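Local coordinates for protein superoxide dismutase (Candida albicans, PDB 4GUN) that probably protects the cell from superoxide by dismuting it to hydrogen peroxide and dioxygen at a manganese centre, at residues A127-S132 against N182-Y187; G95-T100 against G113-L118. The protein carries 2 engineered substitutions. All coordinates share one frame; numbering follows the deposited sequence.

Followed from the N terminus, the chain passes through the two long helices 26-56 and 60-85 before it reaches contact 2, where the loop 95-100 meets 113-118 and closes a short loop around helix 103-112. Helix 115-127 starts in this contact and runs to contact 1, where its last residue and the loop after it meet 182-187. Contact 1 closes a longer loop, which holds the three-stranded antiparallel sheet and two manganese ligands, Asp-170 and His-174. The two contacts therefore follow each other in series, neither nested nor crossed. Their centres lie about 22 Å apart, and helix 115-127 bridges them.

Contact 1 of 2, residues A127-S132 against N182-Y187; sequences AGIQGS and NVRPDY. Engineered in segment 182-187: Arg-184 (natural residue Lys), Pro-185 (natural residue Leu).
The guanidinium group of Arg-184 meets the carbonyl of Ile-129 end-on, with NH1 and NH2 both donating to the same oxygen. The two hydrogen bonds to Ile-129 O are equal in length, 2.9 Å from NH1 and 2.9 Å from NH2, and both are bent, as expected when two N-H groups converge on one atom. They differ at the acceptor: NH2 lies in the carbonyl plane on a lone pair, whereas NH1 is tilted 35° from that plane. Seen from the arginine, Ile-129 O sits almost in the guanidinium plane. Ala-127 O also lies at this edge, 2.7 Å from Arg-184 NH2. On the NH1 side a water extends this row of oxygens along the edge, accepting from Arg-184 NH1 at 2.8 Å and donating to Gly-131 O at 3.0 Å. The side chain reaches this loop because CG stands anti to the backbone N (chi1 -159°) and the chain then bends at chi3 (71°). The side chain of Ile-129 adds little, its CB coming no nearer than 4.1 Å to Arg-184 NH1. Elsewhere, Arg-184 also touches Tyr-176, and the hydroxyl of Tyr-187, in the same helix, donates a hydrogen bond to the backbone oxygen of the manganese ligand Asp-170. Both Arg-184 and its neighbour Pro-185 are engineered, replacing lysine and leucine. The chemistry is that of a cation held by neutral peptide oxygens: the positive charge probably polarises the Ile-129 carbonyl, and direct and water-mediated bonds tie the loop after helix 115-127 to the start of helix 184-191.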
ATOM      1  N   ALA A 127      11.742 -12.363  -9.951  1.00 11.86           N
ATOM      2  CA  ALA A 127      12.931 -12.138  -9.109  1.00 11.76           C
ATOM      3  C   ALA A 127      12.794 -10.876  -8.211  1.00 17.52           C
ATOM      4  O   ALA A 127      13.225 -10.886  -7.059  1.00 16.96           O
ATOM      5  CB  ALA A 127      14.160 -12.004  -9.989  1.00 12.57           C
ATOM      6  N   GLY A 128      12.182  -9.821  -8.752  1.00 14.51           N
ATOM      7  CA  GLY A 128      11.981  -8.553  -8.061  1.00 12.88           C
ATOM      8  C   GLY A 128      10.804  -8.481  -7.107  1.00 13.63           C
ATOM      9  O   GLY A 128      10.633  -7.456  -6.456  1.00 11.38           O
ATOM     10  N   ILE A 129       9.989  -9.552  -6.989  1.00 11.01           N
ATOM     11  CA  ILE A 129       8.872  -9.561  -6.027  1.00 10.82           C
ATOM     12  C   ILE A 129       9.473  -9.662  -4.600  1.00 12.06           C
ATOM     13  O   ILE A 129      10.213 -10.594  -4.339  1.00 12.26           O
ATOM     14  CB  ILE A 129       7.831 -10.715  -6.290  1.00 13.36           C
ATOM     15  CG1 ILE A 129       7.020 -10.473  -7.557  1.00 13.04           C
ATOM     16  CG2 ILE A 129       6.878 -10.915  -5.085  1.00 14.06           C
ATOM     17  CD1 ILE A 129       6.335 -11.741  -8.170  1.00  3.94           C
ATOM     18  N   GLN A 130       9.105  -8.740  -3.697  1.00  8.88           N
ATOM     19  CA  GLN A 130       9.513  -8.716  -2.285  1.00  9.26           C
ATOM     20  C   GLN A 130       8.342  -9.165  -1.452  1.00 12.24           C
ATOM     21  O   GLN A 130       7.278  -8.560  -1.535  1.00 12.35           O
ATOM     22  CB  GLN A 130       9.936  -7.308  -1.874  1.00 11.43           C
ATOM     23  CG  GLN A 130      11.141  -6.767  -2.643  1.00 14.81           C
ATOM     24  CD  GLN A 130      11.348  -5.296  -2.379  1.00 22.11           C
ATOM     25  OE1 GLN A 130      10.484  -4.598  -1.821  1.00 18.23           O
ATOM     26  NE2 GLN A 130      12.503  -4.789  -2.776  1.00 17.10           N
ATOM     27  N   GLY A 131       8.500 -10.272  -0.729  1.00  8.35           N
ATOM     28  CA  GLY A 131       7.408 -10.859   0.047  1.00  7.88           C
ATOM     29  C   GLY A 131       6.553 -11.812  -0.769  1.00 10.59           C
ATOM     30  O   GLY A 131       7.057 -12.511  -1.645  1.00 11.18           O
ATOM     31  N   SER A 132       5.249 -11.849  -0.494  1.00  7.43           N
ATOM     32  CA  SER A 132       4.318 -12.741  -1.190  1.00  6.90           C
ATOM     33  C   SER A 132       3.700 -12.044  -2.393  1.00  7.83           C
ATOM     34  O   SER A 132       3.392 -10.856  -2.334  1.00  4.17           O
ATOM     35  CB  SER A 132       3.239 -13.253  -0.238  1.00 10.20           C
ATOM     36  OG  SER A 132       3.810 -14.012   0.818  1.00 10.20           O
ATOM     37  N   ASN A 182      15.377 -21.574   0.110  1.00  8.32           N
ATOM     38  CA  ASN A 182      15.565 -20.142  -0.203  1.00  8.45           C
ATOM     39  C   ASN A 182      15.837 -19.882  -1.698  1.00 13.15           C
ATOM     40  O   ASN A 182      15.782 -18.719  -2.130  1.00 11.54           O
ATOM     41  CB  ASN A 182      16.791 -19.612   0.580  1.00  6.44           C
ATOM     42  CG  ASN A 182      18.046 -20.365   0.245  1.00 17.23           C
ATOM     43  OD1 ASN A 182      18.169 -21.569   0.508  1.00 13.46           O
ATOM     44  ND2 ASN A 182      19.005 -19.682  -0.345  1.00 10.35           N
ATOM     45  N   VAL A 183      16.241 -20.938  -2.457  1.00 10.08           N
ATOM     46  CA  VAL A 183      16.645 -20.814  -3.861  1.00  9.52           C
ATOM     47  C   VAL A 183      15.466 -20.585  -4.835  1.00 13.29           C
ATOM     48  O   VAL A 183      15.236 -21.366  -5.762  1.00 10.19           O
ATOM     49  CB  VAL A 183      17.749 -21.819  -4.356  1.00 12.04           C
ATOM     50  CG1 VAL A 183      18.630 -21.171  -5.419  1.00 11.76           C
ATOM     51  CG2 VAL A 183      18.628 -22.335  -3.202  1.00 10.75           C
ATOM     52  N   ARG A 184      14.734 -19.462  -4.606  1.00 11.85           N
ATOM     53  CA  ARG A 184      13.587 -18.991  -5.401  1.00 11.08           C
ATOM     54  C   ARG A 184      13.881 -18.931  -6.928  1.00 11.84           C
ATOM     55  O   ARG A 184      13.006 -19.345  -7.688  1.00  9.65           O
ATOM     56  CB  ARG A 184      13.098 -17.623  -4.908  1.00  8.98           C
ATOM     57  CG  ARG A 184      11.643 -17.351  -5.328  1.00 12.60           C
ATOM     58  CD  ARG A 184      11.053 -16.109  -4.679  1.00 11.95           C
ATOM     59  NE  ARG A 184      11.660 -14.902  -5.228  1.00 20.57           N
ATOM     60  CZ  ARG A 184      11.205 -13.674  -5.033  1.00 26.51           C
ATOM     61  NH1 ARG A 184      10.145 -13.467  -4.266  1.00 11.10           N
ATOM     62  NH2 ARG A 184      11.824 -12.637  -5.582  1.00 19.43           N
ATOM     63  N   PRO A 185      15.066 -18.444  -7.408  1.00  9.87           N
ATOM     64  CA  PRO A 185      15.305 -18.415  -8.870  1.00 10.24           C
ATOM     65  C   PRO A 185      15.259 -19.794  -9.540  1.00 12.23           C
ATOM     66  O   PRO A 185      14.941 -19.881 -10.722  1.00 10.84           O
ATOM     67  CB  PRO A 185      16.715 -17.801  -8.986  1.00 12.37           C
ATOM     68  CG  PRO A 185      16.913 -17.043  -7.712  1.00 16.77           C
ATOM     69  CD  PRO A 185      16.237 -17.897  -6.683  1.00 12.61           C
ATOM     70  N   ASP A 186      15.598 -20.877  -8.804  1.00  7.67           N
ATOM     71  CA  ASP A 186      15.603 -22.231  -9.394  1.00  6.63           C
ATOM     72  C   ASP A 186      14.184 -22.690  -9.709  1.00 10.87           C
ATOM     73  O   ASP A 186      13.933 -23.284 -10.745  1.00 11.39           O
ATOM     74  CB  ASP A 186      16.331 -23.222  -8.471  1.00  7.54           C
ATOM     75  CG  ASP A 186      17.844 -23.051  -8.440  1.00 12.45           C
ATOM     76  OD1 ASP A 186      18.356 -22.125  -9.105  1.00 12.24           O
ATOM     77  OD2 ASP A 186      18.513 -23.858  -7.784  1.00 15.05           O
ATOM     78  N   TYR A 187      13.250 -22.336  -8.854  1.00  7.24           N
ATOM     79  CA  TYR A 187      11.840 -22.632  -9.044  1.00  6.77           C
ATOM     80  C   TYR A 187      11.324 -21.839 -10.248  1.00 10.95           C
ATOM     81  O   TYR A 187      10.680 -22.428 -11.117  1.00  9.69           O
ATOM     82  CB  TYR A 187      11.077 -22.284  -7.771  1.00  6.81           C
ATOM     83  CG  TYR A 187       9.588 -22.106  -7.951  1.00  6.91           C
ATOM     84  CD1 TYR A 187       8.767 -23.190  -8.247  1.00  8.18           C
ATOM     85  CD2 TYR A 187       8.983 -20.879  -7.713  1.00  7.61           C
ATOM     86  CE1 TYR A 187       7.381 -23.047  -8.335  1.00  8.58           C
ATOM     87  CE2 TYR A 187       7.597 -20.728  -7.781  1.00  8.73           C
ATOM     88  CZ  TYR A 187       6.802 -21.815  -8.095  1.00 11.36           C
ATOM     89  OH  TYR A 187       5.440 -21.667  -8.189  1.00 13.10           O
TER
HETATM   90  O   HOH W   1       8.549 -14.919  -2.485  1.00 21.03           O

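Contact 2 of 2, residues G95-T100 against G113-L118; sequences GKHPDT and GSVSNL
Val-115, which packs on His-97 and Pro-98, is flanked by two serines whose hydroxyls are hydrogen-bonded, Ser-114 OG to Ser-116 OG at 3.0 Å. Ser-114 occupies the N-cap position of helix 115-127, and its carbonyl oxygen accepts the first helical bond from Leu-118 N at 3.3 Å, so Val-115 stands on the first turn. The contact itself is apolar. One methyl of Val-115, CG1, lies over the centre of the imidazole of His-97 in a CH-pi contact: it is 3.7 Å from the ring centroid and 9° off the ring normal. The valine CB lies over the same face, shifted toward ND1, 3.8 Å from His-97 ND1. The other methyl, CG2, points at Pro-98 and meets its CD at 3.7 Å, and also comes to 4.1 Å from His-97 CB. With CG1 anti to the backbone N (chi1 -179°), the isopropyl fork divides its two methyls between the two partners, one for the flat ring and one for the saturated ring. The imidazole thus lies across the valine, whereas Pro-98 presents its CD to the end of the branch. The loop 95-100 in this way covers the start of helix 115-127. On the fold's periphery, Pro-98 also packs on Ile-108 of helix 103-112 and, together with Val-115, on Trp-197 of helix 197-205. Asp-99 N is hydrogen-bonded to Glu-201 OE2 in that last helix, so the loop runs where helices 103-112, 115-127 and 197-205 come together.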
ATOM      1  N   GLY A  95       5.124 -27.291 -20.893  1.00 12.39           N
ATOM      2  CA  GLY A  95       6.377 -26.764 -21.421  1.00 12.76           C
ATOM      3  C   GLY A  95       6.388 -26.547 -22.927  1.00 15.51           C
ATOM      4  O   GLY A  95       7.341 -25.952 -23.452  1.00 15.32           O
ATOM      5  N   LYS A  96       5.341 -27.013 -23.648  1.00 10.98           N
ATOM      6  CA  LYS A  96       5.298 -26.831 -25.111  1.00 11.09           C
ATOM      7  C   LYS A  96       4.943 -25.389 -25.428  1.00 14.66           C
ATOM      8  O   LYS A  96       3.896 -24.908 -24.999  1.00 14.08           O
ATOM      9  CB  LYS A  96       4.342 -27.817 -25.805  1.00 14.74           C
ATOM     10  N   HIS A  97       5.852 -24.675 -26.116  1.00 12.38           N
ATOM     11  CA  HIS A  97       5.662 -23.265 -26.456  1.00 12.12           C
ATOM     12  C   HIS A  97       4.393 -23.042 -27.287  1.00 16.21           C
ATOM     13  O   HIS A  97       3.942 -23.987 -27.949  1.00 15.04           O
ATOM     14  CB  HIS A  97       6.910 -22.702 -27.135  1.00 12.94           C
ATOM     15  CG  HIS A  97       8.066 -22.479 -26.206  1.00 16.13           C
ATOM     16  ND1 HIS A  97       9.300 -22.055 -26.686  1.00 18.03           N
ATOM     17  CD2 HIS A  97       8.146 -22.625 -24.859  1.00 18.13           C
ATOM     18  CE1 HIS A  97      10.089 -21.962 -25.628  1.00 18.01           C
ATOM     19  NE2 HIS A  97       9.443 -22.298 -24.503  1.00 18.55           N
ATOM     20  N   PRO A  98       3.733 -21.857 -27.217  1.00 14.54           N
ATOM     21  CA  PRO A  98       2.478 -21.699 -27.974  1.00 14.46           C
ATOM     22  C   PRO A  98       2.693 -21.669 -29.491  1.00 17.79           C
ATOM     23  O   PRO A  98       3.777 -21.300 -29.969  1.00 14.90           O
ATOM     24  CB  PRO A  98       1.861 -20.415 -27.403  1.00 15.89           C
ATOM     25  CG  PRO A  98       2.975 -19.668 -26.825  1.00 20.04           C
ATOM     26  CD  PRO A  98       4.067 -20.629 -26.458  1.00 15.66           C
ATOM     27  N   ASP A  99       1.672 -22.115 -30.240  1.00 14.50           N
ATOM     28  CA  ASP A  99       1.704 -22.143 -31.702  1.00 14.47           C
ATOM     29  C   ASP A  99       1.819 -20.696 -32.193  1.00 16.57           C
ATOM     30  O   ASP A  99       1.020 -19.852 -31.784  1.00 15.83           O
ATOM     31  CB  ASP A  99       0.453 -22.855 -32.256  1.00 16.92           C
ATOM     32  CG  ASP A  99       0.283 -22.803 -33.769  1.00 28.69           C
ATOM     33  OD1 ASP A  99      -0.874 -22.813 -34.234  1.00 28.91           O
ATOM     34  OD2 ASP A  99       1.305 -22.729 -34.481  1.00 35.70           O
ATOM     35  N   THR A 100       2.883 -20.396 -32.981  1.00 14.49           N
ATOM     36  CA  THR A 100       3.189 -19.043 -33.491  1.00 14.01           C
ATOM     37  C   THR A 100       2.146 -18.444 -34.425  1.00 17.53           C
ATOM     38  O   THR A 100       2.161 -17.231 -34.643  1.00 15.40           O
ATOM     39  CB  THR A 100       4.601 -18.951 -34.052  1.00 22.51           C
ATOM     40  OG1 THR A 100       4.791 -20.010 -34.987  1.00 20.65           O
ATOM     41  CG2 THR A 100       5.660 -18.992 -32.968  1.00 20.34           C
ATOM     42  N   GLY A 113       9.580 -11.028 -29.880  1.00 12.79           N
ATOM     43  CA  GLY A 113      10.435 -11.759 -30.809  1.00 11.66           C
ATOM     44  C   GLY A 113      10.337 -13.259 -30.612  1.00 15.75           C
ATOM     45  O   GLY A 113      10.238 -13.999 -31.589  1.00 14.29           O
ATOM     46  N   SER A 114      10.318 -13.713 -29.331  1.00 13.15           N
ATOM     47  CA  SER A 114      10.266 -15.131 -28.933  1.00 12.98           C
ATOM     48  C   SER A 114       9.662 -15.337 -27.561  1.00 14.92           C
ATOM     49  O   SER A 114       9.664 -14.416 -26.733  1.00 11.55           O
ATOM     50  CB  SER A 114      11.673 -15.733 -28.921  1.00 15.59           C
ATOM     51  OG  SER A 114      12.512 -15.077 -27.981  1.00 12.42           O
ATOM     52  N   VAL A 115       9.192 -16.575 -27.314  1.00 12.85           N
ATOM     53  CA  VAL A 115       8.669 -17.066 -26.033  1.00 14.55           C
ATOM     54  C   VAL A 115       9.801 -16.999 -24.998  1.00 17.86           C
ATOM     55  O   VAL A 115       9.568 -16.535 -23.878  1.00 16.74           O
ATOM     56  CB  VAL A 115       8.115 -18.512 -26.160  1.00 19.64           C
ATOM     57  CG1 VAL A 115       7.546 -19.010 -24.829  1.00 19.60           C
ATOM     58  CG2 VAL A 115       7.049 -18.574 -27.233  1.00 19.88           C
ATOM     59  N   SER A 116      11.032 -17.417 -25.399  1.00 12.21           N
ATOM     60  CA  SER A 116      12.192 -17.378 -24.524  1.00 12.55           C
ATOM     61  C   SER A 116      12.457 -15.981 -23.969  1.00 15.26           C
ATOM     62  O   SER A 116      12.745 -15.864 -22.780  1.00 15.04           O
ATOM     63  CB  SER A 116      13.420 -17.969 -25.204  1.00 15.60           C
ATOM     64  OG  SER A 116      13.766 -17.216 -26.352  1.00 25.89           O
ATOM     65  N   ASN A 117      12.302 -14.922 -24.803  1.00 10.49           N
ATOM     66  CA  ASN A 117      12.503 -13.534 -24.374  1.00  9.71           C
ATOM     67  C   ASN A 117      11.416 -13.105 -23.390  1.00 10.37           C
ATOM     68  O   ASN A 117      11.709 -12.429 -22.409  1.00 10.52           O
ATOM     69  CB  ASN A 117      12.573 -12.572 -25.577  1.00 16.27           C
ATOM     70  CG  ASN A 117      13.010 -11.152 -25.229  1.00 46.69           C
ATOM     71  OD1 ASN A 117      13.766 -10.910 -24.274  1.00 43.98           O
ATOM     72  ND2 ASN A 117      12.573 -10.177 -26.023  1.00 36.81           N
ATOM     73  N   LEU A 118      10.172 -13.503 -23.651  1.00  5.09           N
ATOM     74  CA  LEU A 118       9.041 -13.239 -22.774  1.00  5.18           C
ATOM     75  C   LEU A 118       9.240 -13.963 -21.419  1.00 12.92           C
ATOM     76  O   LEU A 118       9.001 -13.360 -20.364  1.00 12.57           O
ATOM     77  CB  LEU A 118       7.737 -13.680 -23.464  1.00  4.31           C
ATOM     78  CG  LEU A 118       6.446 -13.629 -22.624  1.00  7.95           C
ATOM     79  CD1 LEU A 118       6.185 -12.196 -22.017  1.00  9.07           C
ATOM     80  CD2 LEU A 118       5.270 -14.132 -23.409  1.00  5.08           C
TER